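PDB 3OF7: guanine nucleotide exchange factor SRM1, which acts as the guanine nucleotide exchange factor that promotes replacement of GDP by GTP on GSP1 and GSP2, and binds chromatin. Local coordinates for residues Leu283-Phe286 with Gly287-Gly290; Asn351-Glu354 with Tyr355-Lys358. All coordinates share one frame; numbering follows the deposited sequence.

Contact 1 (Leu283-Phe286 with Gly287-Gly290); sequences LNQF and GQCG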
# COMPACT_ATOMS: atom_id res chain seq x y z
N LEU A 283 -12.40 1.56 10.20
CA LEU A 283 -13.48 0.72 9.70
C LEU A 283 -13.26 -0.75 10.06
O LEU A 283 -12.16 -1.28 9.88
CB LEU A 283 -13.61 0.89 8.18
CG LEU A 283 -14.73 0.10 7.49
CD1 LEU A 283 -16.13 0.62 7.91
CD2 LEU A 283 -14.55 0.11 5.98
N ASN A 284 -14.29 -1.40 10.59
CA ASN A 284 -14.14 -2.76 11.11
C ASN A 284 -15.32 -3.70 10.89
O ASN A 284 -15.52 -4.64 11.67
CB ASN A 284 -13.75 -2.73 12.59
CG ASN A 284 -13.16 -4.05 13.07
OD1 ASN A 284 -12.45 -4.73 12.34
ND2 ASN A 284 -13.44 -4.41 14.32
N GLN A 285 -16.10 -3.49 9.82
CA GLN A 285 -17.31 -4.29 9.65
C GLN A 285 -17.03 -5.74 9.23
O GLN A 285 -17.92 -6.59 9.35
CB GLN A 285 -18.36 -3.60 8.75
CG GLN A 285 -18.25 -3.84 7.24
CD GLN A 285 -17.20 -2.97 6.55
OE1 GLN A 285 -17.47 -2.34 5.53
NE2 GLN A 285 -15.99 -2.96 7.09
N PHE A 286 -15.81 -6.01 8.76
CA PHE A 286 -15.39 -7.38 8.47
C PHE A 286 -14.32 -7.91 9.43
O PHE A 286 -13.73 -8.97 9.20
CB PHE A 286 -14.92 -7.52 7.01
CG PHE A 286 -16.02 -7.39 6.00
CD1 PHE A 286 -16.81 -8.48 5.67
CD2 PHE A 286 -16.26 -6.16 5.39
CE1 PHE A 286 -17.84 -8.36 4.73
CE2 PHE A 286 -17.28 -6.02 4.44
CZ PHE A 286 -18.08 -7.13 4.12
N GLY A 287 -14.06 -7.17 10.50
CA GLY A 287 -13.05 -7.58 11.48
C GLY A 287 -11.63 -7.38 10.95
O GLY A 287 -10.69 -8.00 11.45
N GLN A 288 -11.49 -6.51 9.95
CA GLN A 288 -10.17 -6.23 9.36
C GLN A 288 -9.19 -5.60 10.36
O GLN A 288 -7.97 -5.66 10.17
CB GLN A 288 -10.29 -5.37 8.09
CG GLN A 288 -10.97 -4.01 8.26
CD GLN A 288 -12.46 -4.01 7.94
OE1 GLN A 288 -13.22 -4.82 8.47
NE2 GLN A 288 -12.89 -3.08 7.09
N CYS A 289 -9.71 -5.00 11.43
CA CYS A 289 -8.86 -4.44 12.49
C CYS A 289 -8.25 -5.53 13.38
O CYS A 289 -7.27 -5.27 14.09
CB CYS A 289 -9.62 -3.41 13.34
SG CYS A 289 -9.94 -1.84 12.50
N GLY A 290 -8.82 -6.73 13.33
CA GLY A 290 -8.30 -7.90 14.05
C GLY A 290 -8.38 -7.81 15.57
O GLY A 290 -7.56 -8.42 16.27

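Contact 2 (Asn351-Glu354 with Tyr355-Lys358); sequences NLPE and YTYK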
# COMPACT_ATOMS: atom_id res chain seq x y z
N ASN A 351 -9.87 -25.18 6.24
CA ASN A 351 -9.00 -24.79 7.35
C ASN A 351 -9.46 -23.51 8.07
O ASN A 351 -8.74 -22.96 8.91
CB ASN A 351 -7.54 -24.66 6.88
CG ASN A 351 -6.93 -25.99 6.45
OD1 ASN A 351 -7.11 -27.01 7.11
ND2 ASN A 351 -6.20 -25.98 5.34
N LEU A 352 -10.65 -23.03 7.73
CA LEU A 352 -11.24 -21.88 8.41
C LEU A 352 -11.40 -22.17 9.90
O LEU A 352 -11.92 -23.23 10.28
CB LEU A 352 -12.59 -21.50 7.78
CG LEU A 352 -12.57 -20.97 6.35
CD1 LEU A 352 -13.97 -20.94 5.76
CD2 LEU A 352 -11.92 -19.58 6.28
N PRO A 353 -10.93 -21.25 10.76
CA PRO A 353 -11.00 -21.42 12.21
C PRO A 353 -12.43 -21.33 12.74
O PRO A 353 -13.33 -20.89 12.02
CB PRO A 353 -10.15 -20.26 12.73
CG PRO A 353 -10.19 -19.23 11.66
CD PRO A 353 -10.25 -19.99 10.37
N GLU A 354 -12.62 -21.76 13.99
CA GLU A 354 -13.95 -21.79 14.60
C GLU A 354 -14.54 -20.40 14.86
O GLU A 354 -15.76 -20.25 14.96
CB GLU A 354 -13.93 -22.62 15.90
CG GLU A 354 -14.06 -24.13 15.68
CD GLU A 354 -14.38 -24.90 16.96
OE1 GLU A 354 -14.73 -24.26 17.99
OE2 GLU A 354 -14.29 -26.15 16.94
N TYR A 355 -13.68 -19.39 14.96
CA TYR A 355 -14.13 -18.00 15.15
C TYR A 355 -14.47 -17.29 13.83
O TYR A 355 -14.73 -16.09 13.83
CB TYR A 355 -13.12 -17.19 15.97
CG TYR A 355 -11.70 -17.25 15.45
CD1 TYR A 355 -10.81 -18.20 15.94
CD2 TYR A 355 -11.25 -16.36 14.47
CE1 TYR A 355 -9.50 -18.28 15.46
CE2 TYR A 355 -9.94 -16.42 13.98
CZ TYR A 355 -9.07 -17.38 14.48
OH TYR A 355 -7.77 -17.48 14.02
N THR A 356 -14.45 -18.03 12.73
CA THR A 356 -14.90 -17.50 11.43
C THR A 356 -16.33 -16.99 11.60
O THR A 356 -17.18 -17.69 12.16
CB THR A 356 -14.85 -18.58 10.33
OG1 THR A 356 -13.49 -18.99 10.11
CG2 THR A 356 -15.41 -18.07 9.01
N TYR A 357 -16.59 -15.77 11.14
CA TYR A 357 -17.92 -15.20 11.19
C TYR A 357 -18.78 -15.72 10.05
O TYR A 357 -18.39 -15.62 8.87
CB TYR A 357 -17.89 -13.66 11.18
CG TYR A 357 -19.24 -13.03 10.86
CD1 TYR A 357 -20.25 -12.95 11.82
CD2 TYR A 357 -19.52 -12.55 9.58
CE1 TYR A 357 -21.49 -12.39 11.52
CE2 TYR A 357 -20.75 -11.99 9.27
CZ TYR A 357 -21.73 -11.91 10.24
OH TYR A 357 -22.95 -11.35 9.92
N LYS A 358 -19.94 -16.27 10.40
CA LYS A 358 -20.95 -16.71 9.45
C LYS A 358 -22.19 -15.84 9.63
O LYS A 358 -22.57 -15.55 10.76
CB LYS A 358 -21.31 -18.19 9.66
CG LYS A 358 -20.22 -19.18 9.25
CD LYS A 358 -20.66 -20.62 9.52
CE LYS A 358 -19.46 -21.55 9.57
NZ LYS A 358 -19.82 -23.00 9.70
O HOH W 1 -17.90 -20.24 12.34

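Contact 1 (Leu283-Phe286 with Gly287-Gly290)
Asn284 and Gly287 are joined by the backbone bond of a type I turn, Gly287 N to Asn284 O at 3.1 Å. A second type I turn follows directly, with Gly290 N bonded to Gly287 O at 2.9 Å. Both glycines adopt positive phi, a backbone shape that glycine accepts easily.

Two side-chain amides brace this double turn by accepting backbone N-H groups. Asn284 OD1 takes the N-H of Cys289 at 2.9 Å, the donor standing above the amide plane; chi1 of -162° carries that amide away from its own backbone N and over the second turn. Gln288 returns the favour. Bent at chi2, its chain brings OE1 to Phe286 N at 2.9 Å, and this donor lies in the plane of the amide.

Van der Waals packing fills in the rest: Leu283 CG rests 3.7 Å from Gln288 NE2, and Cys289 CB sits 3.3 Å from Asn284 OD1.

Consecutive type I turns tied by side-chain amides thus shape the loop between strands 278-281 and 300-302 of this RCC1 beta-propeller. Leu283, Asn284 and Cys289 pack on strand 300-302, Gln288 and Cys289 on His268 of strand 268-273, while the Phe286 ring meets His323 in a neighbouring loop.

Contact 2 (Asn351-Glu354 with Tyr355-Lys358)
Pro353 lays its ring over one face of the Tyr355 phenol, a CH-pi contact within a tight turn. Pro353 CB stands 3.7 Å from the centroid of the Tyr355 ring, 23° off the normal, which shifts it toward the CE1 and CZ rim. The closest approach is Pro353 CB to Tyr355 CE1, 3.4 Å. Pro353 CG follows over the CZ and CE2 side, 3.6 Å from Tyr355 CZ. With chi1 at 52°, CG of Tyr355 falls between its own backbone N and carbonyl carbon, and the ring is thereby swung back to turn a face toward the proline two residues earlier. At the far end of the ring, Tyr355 OH is hydrogen-bonded to Thr371 OG1, so the phenol is held at its polar end as well as over a face.

Thr356 supplies the polar half. Pro353 O accepts two bonds from this one residue, from Thr356 N at 3.2 Å and from Thr356 OG1 at 2.7 Å, both reaching the oxygen from the same face of its carbonyl plane. The hydroxyl lies nearer that plane, tilted 24°, than the amide does. Thr356 OG1 also touches Leu352 CB and the proline ring at CD. A water donates to Thr356 O at 2.7 Å and only weakly to Glu354 O.

The result is a type I beta turn from Pro353 to Thr356, reinforced by the threonine hydroxyl. It leads into strand 357-358, which pairs antiparallel with 364-368 in a surface excursion of the sixth RCC1 repeat of this beta-propeller.

Overall arrangement
Following the chain from the N terminus, strand 278-281 of the fifth RCC1 repeat ends and contact 1 closes a compact double turn. This buried loop is packed against strands 268-273 and 300-302 and the loop at His323, just before strand 324-329. The chain then passes through strands 315-320, 324-329 and 334-337 before contact 2 forms a single turn at the surface, in the sixth repeat. That turn opens the short hairpin 357-358/364-368 and is set against its second strand, Pro353 and Tyr355 both resting on Val367. The two contacts neither nest nor cross: they come in series. The centres of contact 1 and contact 2 are about 15 Å apart, and they do not touch.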